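PDB 1Y9Z: alkaline serine protease from Pseudoalteromonas sp., which probably hydrolyses peptide bonds in proteins as a cold-adapted, subtilisin-like serine protease that binds calcium and sodium ions. Local coordinates for residues T67-T72 with T368-P373. Sequence-based numbering, arbitrary orientation.
Sequences THVAGT and TSMATP. With PMS (phenylmethanesulfonic acid), chain H.
Val69 and Pro373 are the pair with the nearest CA atoms, 5.9 Å apart, where the helical segments 67-72 and 368-373 run in roughly the same direction, the axes of these segments 8.7 Å apart and 34° off parallel. The Pro373 ring wedges against segment 67-72: its CB sits 3.7 Å from Val69 CG1 and rests on the carbonyl oxygen of that residue, while its CG meets Thr72 CG2 at 3.8 Å. With CG1 anti to the backbone N (chi1 168°), Val69 sends its other methyl, CG2, up to Ser369 O at 3.6 Å and towards Met370 CE. This is the core of the subtilisin-like fold, in which the helix that starts at His65, a pocket residue and probably the triad histidine, as in other subtilases, packs against the helix whose first turn carries Ser369, its OG bonded covalently to the sulfur of phenylmethanesulfonic acid, 1.6 Å away. An alanine at Val69 would probably leave a gap beside Pro373 and Met370 CE, giving the thioether end more room to turn. Met370, bent at chi2 and chi3, crosses His68 at about a right angle, with CG 3.8 Å from His68 CE1. The imidazole is held from outside, by NE2 bonding to Glu363 O and by stacking on Tyr365.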
ATOM      1  N   THR A  67      -8.434  -7.530  -2.051  1.00  8.70           N
ATOM      2  CA  THR A  67      -9.131  -7.024  -0.879  1.00  8.10           C
ATOM      3  C   THR A  67      -8.332  -5.881  -0.253  1.00  7.93           C
ATOM      4  O   THR A  67      -8.906  -4.913   0.247  1.00  8.97           O
ATOM      5  CB  THR A  67      -9.362  -8.166   0.137  1.00  7.82           C
ATOM      6  OG1 THR A  67     -10.268  -9.122  -0.434  1.00  8.75           O
ATOM      7  CG2 THR A  67      -9.950  -7.634   1.435  1.00  8.92           C
ATOM      8  N   HIS A  68      -7.007  -5.988  -0.294  1.00  6.98           N
ATOM      9  CA  HIS A  68      -6.145  -4.945   0.247  1.00  7.99           C
ATOM     10  C   HIS A  68      -6.305  -3.700  -0.635  1.00  8.06           C
ATOM     11  O   HIS A  68      -6.499  -2.590  -0.141  1.00  8.69           O
ATOM     12  CB  HIS A  68      -4.694  -5.435   0.259  1.00  8.66           C
ATOM     13  CG  HIS A  68      -3.774  -4.596   1.091  1.00  8.02           C
ATOM     14  ND1 HIS A  68      -3.249  -3.400   0.650  1.00  8.51           N
ATOM     15  CD2 HIS A  68      -3.296  -4.778   2.346  1.00  8.44           C
ATOM     16  CE1 HIS A  68      -2.487  -2.881   1.597  1.00  8.46           C
ATOM     17  NE2 HIS A  68      -2.498  -3.698   2.636  1.00  7.89           N
ATOM     18  N   VAL A  69      -6.242  -3.904  -1.947  1.00  7.79           N
ATOM     19  CA  VAL A  69      -6.407  -2.823  -2.914  1.00  8.70           C
ATOM     20  C   VAL A  69      -7.774  -2.150  -2.726  1.00  8.05           C
ATOM     21  O   VAL A  69      -7.870  -0.921  -2.687  1.00  8.03           O
ATOM     22  CB  VAL A  69      -6.274  -3.378  -4.354  1.00  8.41           C
ATOM     23  CG1 VAL A  69      -6.720  -2.343  -5.373  1.00  9.17           C
ATOM     24  CG2 VAL A  69      -4.824  -3.781  -4.614  1.00  8.98           C
ATOM     25  N   ALA A  70      -8.822  -2.959  -2.591  1.00  8.10           N
ATOM     26  CA  ALA A  70     -10.176  -2.442  -2.403  1.00  9.10           C
ATOM     27  C   ALA A  70     -10.288  -1.620  -1.123  1.00  9.48           C
ATOM     28  O   ALA A  70     -10.956  -0.584  -1.099  1.00  9.41           O
ATOM     29  CB  ALA A  70     -11.176  -3.593  -2.374  1.00  9.39           C
ATOM     30  N   GLY A  71      -9.636  -2.082  -0.057  1.00  8.99           N
ATOM     31  CA  GLY A  71      -9.673  -1.361   1.203  1.00  9.10           C
ATOM     32  C   GLY A  71      -9.056   0.023   1.088  1.00  8.08           C
ATOM     33  O   GLY A  71      -9.514   0.974   1.723  1.00  9.73           O
ATOM     34  N   THR A  72      -8.007   0.151   0.281  1.00  7.88           N
ATOM     35  CA  THR A  72      -7.366   1.449   0.107  1.00  8.58           C
ATOM     36  C   THR A  72      -8.318   2.413  -0.603  1.00  8.42           C
ATOM     37  O   THR A  72      -8.340   3.613  -0.315  1.00  9.04           O
ATOM     38  CB  THR A  72      -6.060   1.308  -0.700  1.00  7.80           C
ATOM     39  OG1 THR A  72      -5.111   0.562   0.069  1.00  8.87           O
ATOM     40  CG2 THR A  72      -5.476   2.677  -1.025  1.00  8.69           C
ATOM     41  N   THR A 368       3.774  -1.131  -5.738  1.00 10.01           N
ATOM     42  CA  THR A 368       3.202  -0.134  -6.627  1.00  9.92           C
ATOM     43  C   THR A 368       1.718  -0.479  -6.743  1.00  9.58           C
ATOM     44  O   THR A 368       0.906   0.362  -7.117  1.00  8.91           O
ATOM     45  CB  THR A 368       3.866  -0.149  -8.032  1.00  9.28           C
ATOM     46  OG1 THR A 368       3.884  -1.481  -8.558  1.00  8.94           O
ATOM     47  CG2 THR A 368       5.283   0.387  -7.948  1.00  9.91           C
ATOM     48  N   SER A 369       1.373  -1.722  -6.400  1.00 10.66           N
ATOM     49  CA  SER A 369      -0.013  -2.185  -6.435  1.00 11.83           C
ATOM     50  C   SER A 369      -0.810  -1.544  -5.306  1.00  9.57           C
ATOM     51  O   SER A 369      -2.037  -1.562  -5.332  1.00  9.95           O
ATOM     52  CB  SER A 369       0.150  -3.667  -6.505  1.00 16.45           C
ATOM     53  OG  SER A 369       0.328  -4.361  -7.634  1.00 21.18           O
ATOM     54  N   MET A 370      -0.104  -1.002  -4.311  1.00  8.95           N
ATOM     55  CA  MET A 370      -0.730  -0.331  -3.171  1.00  8.58           C
ATOM     56  C   MET A 370      -0.862   1.161  -3.480  1.00  8.20           C
ATOM     57  O   MET A 370      -1.802   1.821  -3.037  1.00  9.23           O
ATOM     58  CB  MET A 370       0.111  -0.520  -1.900  1.00  8.45           C
ATOM     59  CG  MET A 370      -0.095  -1.848  -1.168  1.00  9.46           C
ATOM     60  SD  MET A 370       0.273  -3.347  -2.116  1.00 10.20           S
ATOM     61  CE  MET A 370      -1.352  -3.772  -2.698  1.00 12.50           C
ATOM     62  N   ALA A 371       0.091   1.695  -4.238  1.00  8.45           N
ATOM     63  CA  ALA A 371       0.056   3.104  -4.613  1.00  8.64           C
ATOM     64  C   ALA A 371      -1.070   3.327  -5.623  1.00  7.94           C
ATOM     65  O   ALA A 371      -1.778   4.337  -5.576  1.00  9.51           O
ATOM     66  CB  ALA A 371       1.396   3.512  -5.224  1.00  9.46           C
ATOM     67  N   THR A 372      -1.237   2.366  -6.524  1.00  8.38           N
ATOM     68  CA  THR A 372      -2.251   2.446  -7.565  1.00  8.68           C
ATOM     69  C   THR A 372      -3.665   2.766  -7.058  1.00  9.15           C
ATOM     70  O   THR A 372      -4.296   3.695  -7.560  1.00  8.71           O
ATOM     71  CB  THR A 372      -2.240   1.153  -8.414  1.00 10.16           C
ATOM     72  OG1 THR A 372      -0.967   1.043  -9.068  1.00  9.64           O
ATOM     73  CG2 THR A 372      -3.330   1.183  -9.476  1.00 10.10           C
ATOM     74  N   PRO A 373      -4.185   2.014  -6.068  1.00  9.23           N
ATOM     75  CA  PRO A 373      -5.534   2.320  -5.576  1.00  8.29           C
ATOM     76  C   PRO A 373      -5.652   3.696  -4.919  1.00  9.08           C
ATOM     77  O   PRO A 373      -6.746   4.261  -4.850  1.00  9.10           O
ATOM     78  CB  PRO A 373      -5.832   1.165  -4.613  1.00  9.09           C
ATOM     79  CG  PRO A 373      -4.476   0.708  -4.177  1.00  7.93           C
ATOM     80  CD  PRO A 373      -3.680   0.773  -5.459  1.00  8.30           C
TER
HETATM   81  C   PMS H 601       1.984  -6.612  -8.081  1.00 26.89           C
HETATM   82  S   PMS H 601       1.620  -4.864  -8.378  1.00 23.22           S
HETATM   83  C1  PMS H 601       1.280  -7.573  -9.072  1.00 29.13           C
HETATM   84  C2  PMS H 601       1.976  -7.930 -10.283  1.00 30.04           C
HETATM   85  C3  PMS H 601       1.363  -8.816 -11.225  1.00 30.45           C
HETATM   86  C4  PMS H 601       0.042  -9.323 -10.912  1.00 31.23           C
HETATM   87  C5  PMS H 601      -0.648  -8.976  -9.725  1.00 29.68           C
HETATM   88  C6  PMS H 601      -0.075  -8.095  -8.755  1.00 30.20           C
HETATM   89  O2S PMS H 601       1.515  -4.677  -9.822  1.00 25.77           O
HETATM   90  O1S PMS H 601       2.684  -4.047  -7.846  1.00 25.19           O